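Local coordinates for protein soluble lytic murein transglycosylase (Pseudomonas aeruginosa, PDB 5OHU) that cleaves the glycan strands of bacterial peptidoglycan as a lytic transglycosylase, acting both exolytically and endolytically in cell-wall turnover, at residues D373-F377 / Q612-S616; L491-W495 / R569-S573. Numbering follows the deposited sequence.

Contact 2 (491-495 with 569-573) joins two helices inside the lysozyme-like transglycosylase domain, whereas contact 1 (373-377 with 612-616) fastens helix 605-624, near the C-terminus, to helix 374-383, far earlier in the chain. Along the chain contact 2 is nested within the 234 residues that separate the segments of contact 1. Their centres lie about 13 Å apart on the same side of the chain's centre, and they touch through helix 605-624: V614 CG1 is 3.6 Å from both W495 NE1 and S573 OG, and L615 CD2 is 3.6 Å from R569 NH2. Helix 605-624 therefore packs against the catalytic-domain helices and helix 374-383 at once.

Contact 1 (D373-F377 / Q612-S616); sequences DFYGF and QNVLS
This is a buried helix-helix contact: the N-terminus of helix 374-383, capped by D373, packs on the flank of helix 605-624, with a CH-pi contact between F374 and Q612 and S616 at the close approach. It buries 308 Å² over both sides, and the backbones come closest at F374 and S616, with CA atoms 5.5 Å apart. With chi1 near 72° (p), D373 OD1 accepts from G376 N at 3.2 Å, and its OD2 is hydrogen-bonded to S341. Residues 374-377 and 612-616 are helical. The CA-to-CB bonds of F374 (chi1 t) and Q612 both face the other segment; chi1 m sets Q612 CG over the F374 ring, 3.6 Å from its centroid and 13° off the normal, and chi2 t extends the chain toward Y375. L615 CD1 packs 4.2 Å from F374 CE1; F374 and L615 touch I599 and I631, and Q612 touches I599. The small S616 permits the close approach: its OG lies 3.2 Å from F374 CA and (chi1 m) donates to Q612 O at 2.9 Å. Y375 is hydrogen-bonded to R342 and E600, and Q612 NE2 donates to Y375 OH at 2.9 Å with an N-H...O angle of 163°.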
loop_
_atom_site.group_PDB
_atom_site.type_symbol
_atom_site.label_atom_id
_atom_site.label_comp_id
_atom_site.label_asym_id
_atom_site.label_seq_id
_atom_site.Cartn_x
_atom_site.Cartn_y
_atom_site.Cartn_z
ATOM N N ASP A 373 15.531 7.681 10.881
ATOM C CA ASP A 373 15.173 6.555 10.028
ATOM C C ASP A 373 16.433 5.829 9.550
ATOM O O ASP A 373 17.548 6.109 10.004
ATOM C CB ASP A 373 14.285 7.019 8.874
ATOM C CG ASP A 373 15.035 7.826 7.828
ATOM O OD1 ASP A 373 16.148 8.318 8.101
ATOM O OD2 ASP A 373 14.488 7.981 6.725
ATOM N N PHE A 374 16.239 4.900 8.612
ATOM C CA PHE A 374 17.331 4.056 8.126
ATOM C C PHE A 374 18.504 4.878 7.607
ATOM O O PHE A 374 19.660 4.588 7.925
ATOM C CB PHE A 374 16.798 3.102 7.048
ATOM C CG PHE A 374 17.869 2.312 6.328
ATOM C CD1 PHE A 374 18.422 1.171 6.933
ATOM C CD2 PHE A 374 18.346 2.713 5.081
ATOM C CE1 PHE A 374 19.408 0.420 6.311
ATOM C CE2 PHE A 374 19.328 1.956 4.434
ATOM C CZ PHE A 374 19.870 0.808 5.060
ATOM N N TYR A 375 18.231 5.908 6.792
ATOM C CA TYR A 375 19.323 6.687 6.217
ATOM C C TYR A 375 20.018 7.581 7.249
ATOM O O TYR A 375 21.191 7.927 7.064
ATOM C CB TYR A 375 18.799 7.523 5.042
ATOM C CG TYR A 375 18.291 6.667 3.893
ATOM C CD1 TYR A 375 19.183 6.014 3.039
ATOM C CD2 TYR A 375 16.920 6.486 3.675
ATOM C CE1 TYR A 375 18.733 5.197 2.001
ATOM C CE2 TYR A 375 16.463 5.681 2.629
ATOM C CZ TYR A 375 17.373 5.052 1.791
ATOM O OH TYR A 375 16.913 4.257 0.761
ATOM N N GLY A 376 19.328 7.980 8.322
ATOM C CA GLY A 376 20.025 8.645 9.413
ATOM C C GLY A 376 21.006 7.723 10.120
ATOM O O GLY A 376 22.115 8.130 10.462
ATOM N N PHE A 377 20.614 6.466 10.341
ATOM C CA PHE A 377 21.546 5.476 10.876
ATOM C C PHE A 377 22.760 5.310 9.965
ATOM O O PHE A 377 23.902 5.299 10.435
ATOM C CB PHE A 377 20.834 4.134 11.075
ATOM C CG PHE A 377 19.861 4.124 12.230
ATOM C CD1 PHE A 377 20.307 4.310 13.537
ATOM C CD2 PHE A 377 18.514 3.925 12.010
ATOM C CE1 PHE A 377 19.395 4.284 14.611
ATOM C CE2 PHE A 377 17.612 3.911 13.043
ATOM C CZ PHE A 377 18.038 4.087 14.346
ATOM N N GLN A 612 14.988 -2.175 5.155
ATOM C CA GLN A 612 15.402 -0.986 5.886
ATOM C C GLN A 612 14.647 -0.857 7.198
ATOM O O GLN A 612 15.247 -0.471 8.211
ATOM C CB GLN A 612 15.244 0.257 5.019
ATOM C CG GLN A 612 16.110 0.219 3.776
ATOM C CD GLN A 612 15.977 1.475 2.924
ATOM O OE1 GLN A 612 15.072 2.285 3.132
ATOM N NE2 GLN A 612 16.893 1.647 1.963
ATOM N N ASN A 613 13.360 -1.229 7.223
ATOM C CA ASN A 613 12.606 -1.179 8.475
ATOM C C ASN A 613 13.189 -2.145 9.506
ATOM O O ASN A 613 13.432 -1.776 10.659
ATOM C CB ASN A 613 11.131 -1.548 8.256
ATOM C CG ASN A 613 10.318 -0.461 7.557
ATOM O OD1 ASN A 613 9.150 -0.690 7.204
ATOM N ND2 ASN A 613 10.952 0.656 7.242
ATOM N N VAL A 614 13.341 -3.417 9.116
ATOM C CA VAL A 614 13.799 -4.453 10.038
ATOM C C VAL A 614 15.166 -4.099 10.610
ATOM O O VAL A 614 15.390 -4.201 11.818
ATOM C CB VAL A 614 13.820 -5.824 9.342
ATOM C CG1 VAL A 614 14.550 -6.857 10.204
ATOM C CG2 VAL A 614 12.370 -6.291 9.033
ATOM N N LEU A 615 16.102 -3.674 9.755
ATOM C CA LEU A 615 17.420 -3.315 10.269
ATOM C C LEU A 615 17.323 -2.141 11.228
ATOM O O LEU A 615 17.984 -2.131 12.270
ATOM C CB LEU A 615 18.382 -2.994 9.125
ATOM C CG LEU A 615 18.747 -4.194 8.246
ATOM C CD1 LEU A 615 19.525 -3.751 6.977
ATOM C CD2 LEU A 615 19.558 -5.220 9.054
ATOM N N SER A 616 16.517 -1.133 10.886
ATOM C CA SER A 616 16.379 0.025 11.764
ATOM C C SER A 616 15.729 -0.372 13.084
ATOM O O SER A 616 16.149 0.082 14.152
ATOM C CB SER A 616 15.556 1.116 11.071
ATOM O OG SER A 616 16.229 1.616 9.920
#

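Contact 2 (L491-W495 / R569-S573); sequences LHSSW and RVLAS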
loop_
_atom_site.group_PDB
_atom_site.type_symbol
_atom_site.label_atom_id
_atom_site.label_comp_id
_atom_site.label_asym_id
_atom_site.label_seq_id
_atom_site.Cartn_x
_atom_site.Cartn_y
_atom_site.Cartn_z
ATOM N N LEU A 491 20.145 -16.549 17.321
ATOM C CA LEU A 491 19.852 -15.287 16.654
ATOM C C LEU A 491 20.045 -14.108 17.594
ATOM O O LEU A 491 19.851 -14.228 18.809
ATOM C CB LEU A 491 18.414 -15.259 16.115
ATOM C CG LEU A 491 18.026 -16.455 15.246
ATOM C CD1 LEU A 491 16.597 -16.304 14.767
ATOM C CD2 LEU A 491 18.949 -16.546 14.064
ATOM N N HIS A 492 20.435 -12.966 17.019
ATOM C CA HIS A 492 20.368 -11.714 17.764
ATOM C C HIS A 492 18.914 -11.487 18.138
ATOM O O HIS A 492 18.043 -11.460 17.263
ATOM C CB HIS A 492 20.895 -10.532 16.933
ATOM C CG HIS A 492 22.328 -10.648 16.500
ATOM N ND1 HIS A 492 22.990 -9.626 15.852
ATOM C CD2 HIS A 492 23.224 -11.659 16.606
ATOM C CE1 HIS A 492 24.230 -9.997 15.585
ATOM N NE2 HIS A 492 24.398 -11.230 16.028
ATOM N N SER A 493 18.626 -11.360 19.430
ATOM C CA SER A 493 17.218 -11.291 19.819
ATOM C C SER A 493 16.563 -9.986 19.366
ATOM O O SER A 493 15.348 -9.954 19.160
ATOM C CB SER A 493 17.072 -11.495 21.327
ATOM O OG SER A 493 16.995 -10.260 21.998
ATOM N N SER A 494 17.336 -8.918 19.175
ATOM C CA SER A 494 16.771 -7.703 18.606
ATOM C C SER A 494 16.221 -7.958 17.212
ATOM O O SER A 494 15.235 -7.334 16.810
ATOM C CB SER A 494 17.818 -6.596 18.556
ATOM O OG SER A 494 18.904 -6.973 17.745
ATOM N N TRP A 495 16.828 -8.882 16.474
ATOM C CA TRP A 495 16.374 -9.159 15.118
ATOM C C TRP A 495 14.975 -9.762 15.121
ATOM O O TRP A 495 14.126 -9.379 14.309
ATOM C CB TRP A 495 17.371 -10.083 14.424
ATOM C CG TRP A 495 17.154 -10.213 12.942
ATOM C CD1 TRP A 495 16.731 -9.234 12.068
ATOM C CD2 TRP A 495 17.332 -11.399 12.160
ATOM N NE1 TRP A 495 16.653 -9.747 10.787
ATOM C CE2 TRP A 495 17.015 -11.072 10.817
ATOM C CE3 TRP A 495 17.736 -12.709 12.462
ATOM C CZ2 TRP A 495 17.084 -12.011 9.782
ATOM C CZ3 TRP A 495 17.813 -13.646 11.429
ATOM C CH2 TRP A 495 17.495 -13.287 10.104
ATOM N N ARG A 569 22.001 -10.856 8.103
ATOM C CA ARG A 569 20.641 -10.416 8.418
ATOM C C ARG A 569 20.034 -9.603 7.283
ATOM O O ARG A 569 18.808 -9.603 7.109
ATOM C CB ARG A 569 20.636 -9.582 9.710
ATOM C CG ARG A 569 20.796 -10.337 11.046
ATOM C CD ARG A 569 21.038 -9.300 12.164
ATOM N NE ARG A 569 21.815 -8.160 11.653
ATOM C CZ ARG A 569 21.495 -6.888 11.831
ATOM N NH1 ARG A 569 20.364 -6.576 12.460
ATOM N NH2 ARG A 569 22.276 -5.944 11.309
ATOM N N VAL A 570 20.859 -8.873 6.532
ATOM C CA VAL A 570 20.353 -8.121 5.386
ATOM C C VAL A 570 19.728 -9.061 4.361
ATOM O O VAL A 570 18.593 -8.861 3.910
ATOM C CB VAL A 570 21.474 -7.288 4.745
ATOM C CG1 VAL A 570 20.907 -6.459 3.598
ATOM C CG2 VAL A 570 22.145 -6.389 5.784
ATOM N N LEU A 571 20.475 -10.084 3.956
ATOM C CA LEU A 571 19.955 -11.027 2.977
ATOM C C LEU A 571 18.806 -11.845 3.556
ATOM O O LEU A 571 17.780 -12.051 2.897
ATOM C CB LEU A 571 21.080 -11.940 2.509
ATOM C CG LEU A 571 22.265 -11.192 1.902
ATOM C CD1 LEU A 571 23.429 -12.164 1.649
ATOM C CD2 LEU A 571 21.831 -10.517 0.604
ATOM N N ALA A 572 18.968 -12.331 4.791
ATOM C CA ALA A 572 17.928 -13.164 5.386
ATOM C C ALA A 572 16.624 -12.384 5.565
ATOM O O ALA A 572 15.537 -12.932 5.363
ATOM C CB ALA A 572 18.406 -13.732 6.720
ATOM N N SER A 573 16.715 -11.102 5.934
ATOM C CA SER A 573 15.508 -10.292 6.062
ATOM C C SER A 573 14.819 -10.161 4.717
ATOM O O SER A 573 13.588 -10.297 4.619
ATOM C CB SER A 573 15.831 -8.902 6.629
ATOM O OG SER A 573 16.342 -9.012 7.948
#
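One indole dominates this interface: W495 contributes 105 Å² of the 249 Å² buried between the two segments. Its chi1 of -168° (t) and chi2 of 36° lay the ring across the first turn of helix 569-578, although the closest CA pair, W495 and R569, is 8.0 Å apart. At the ring edge, W495 NE1 donates to S573 OG at 2.9 Å (N-H...O angle 150°). S573, with chi1 m, in turn donates from OG to the carbonyl R569 O at 2.7 Å, so the hydroxyl relays the indole's bond into the helix backbone. A572 CB meets the same edge, 3.5 Å from W495 CH2. One face is covered by R569: chi1 m places CG 3.9 Å from the centroid of the W495 five-membered ring, 15° off its normal, a CH-pi contact, and chi2 t carries CD onward. At 5.7 Å from R569 CZ to that centroid, the cation-pi attraction is at most weak; the guanidinium makes a salt bridge with E636 and a hydrogen bond to I631 O. H492, the N-cap residue of helix 493-504, has ND1 4.2 Å from R569 CD and hydrogen-bonded to Q629. The arrangement is tryptophan-centred helix packing in the predominantly helical, lysozyme-like fold of the Slt catalytic domain.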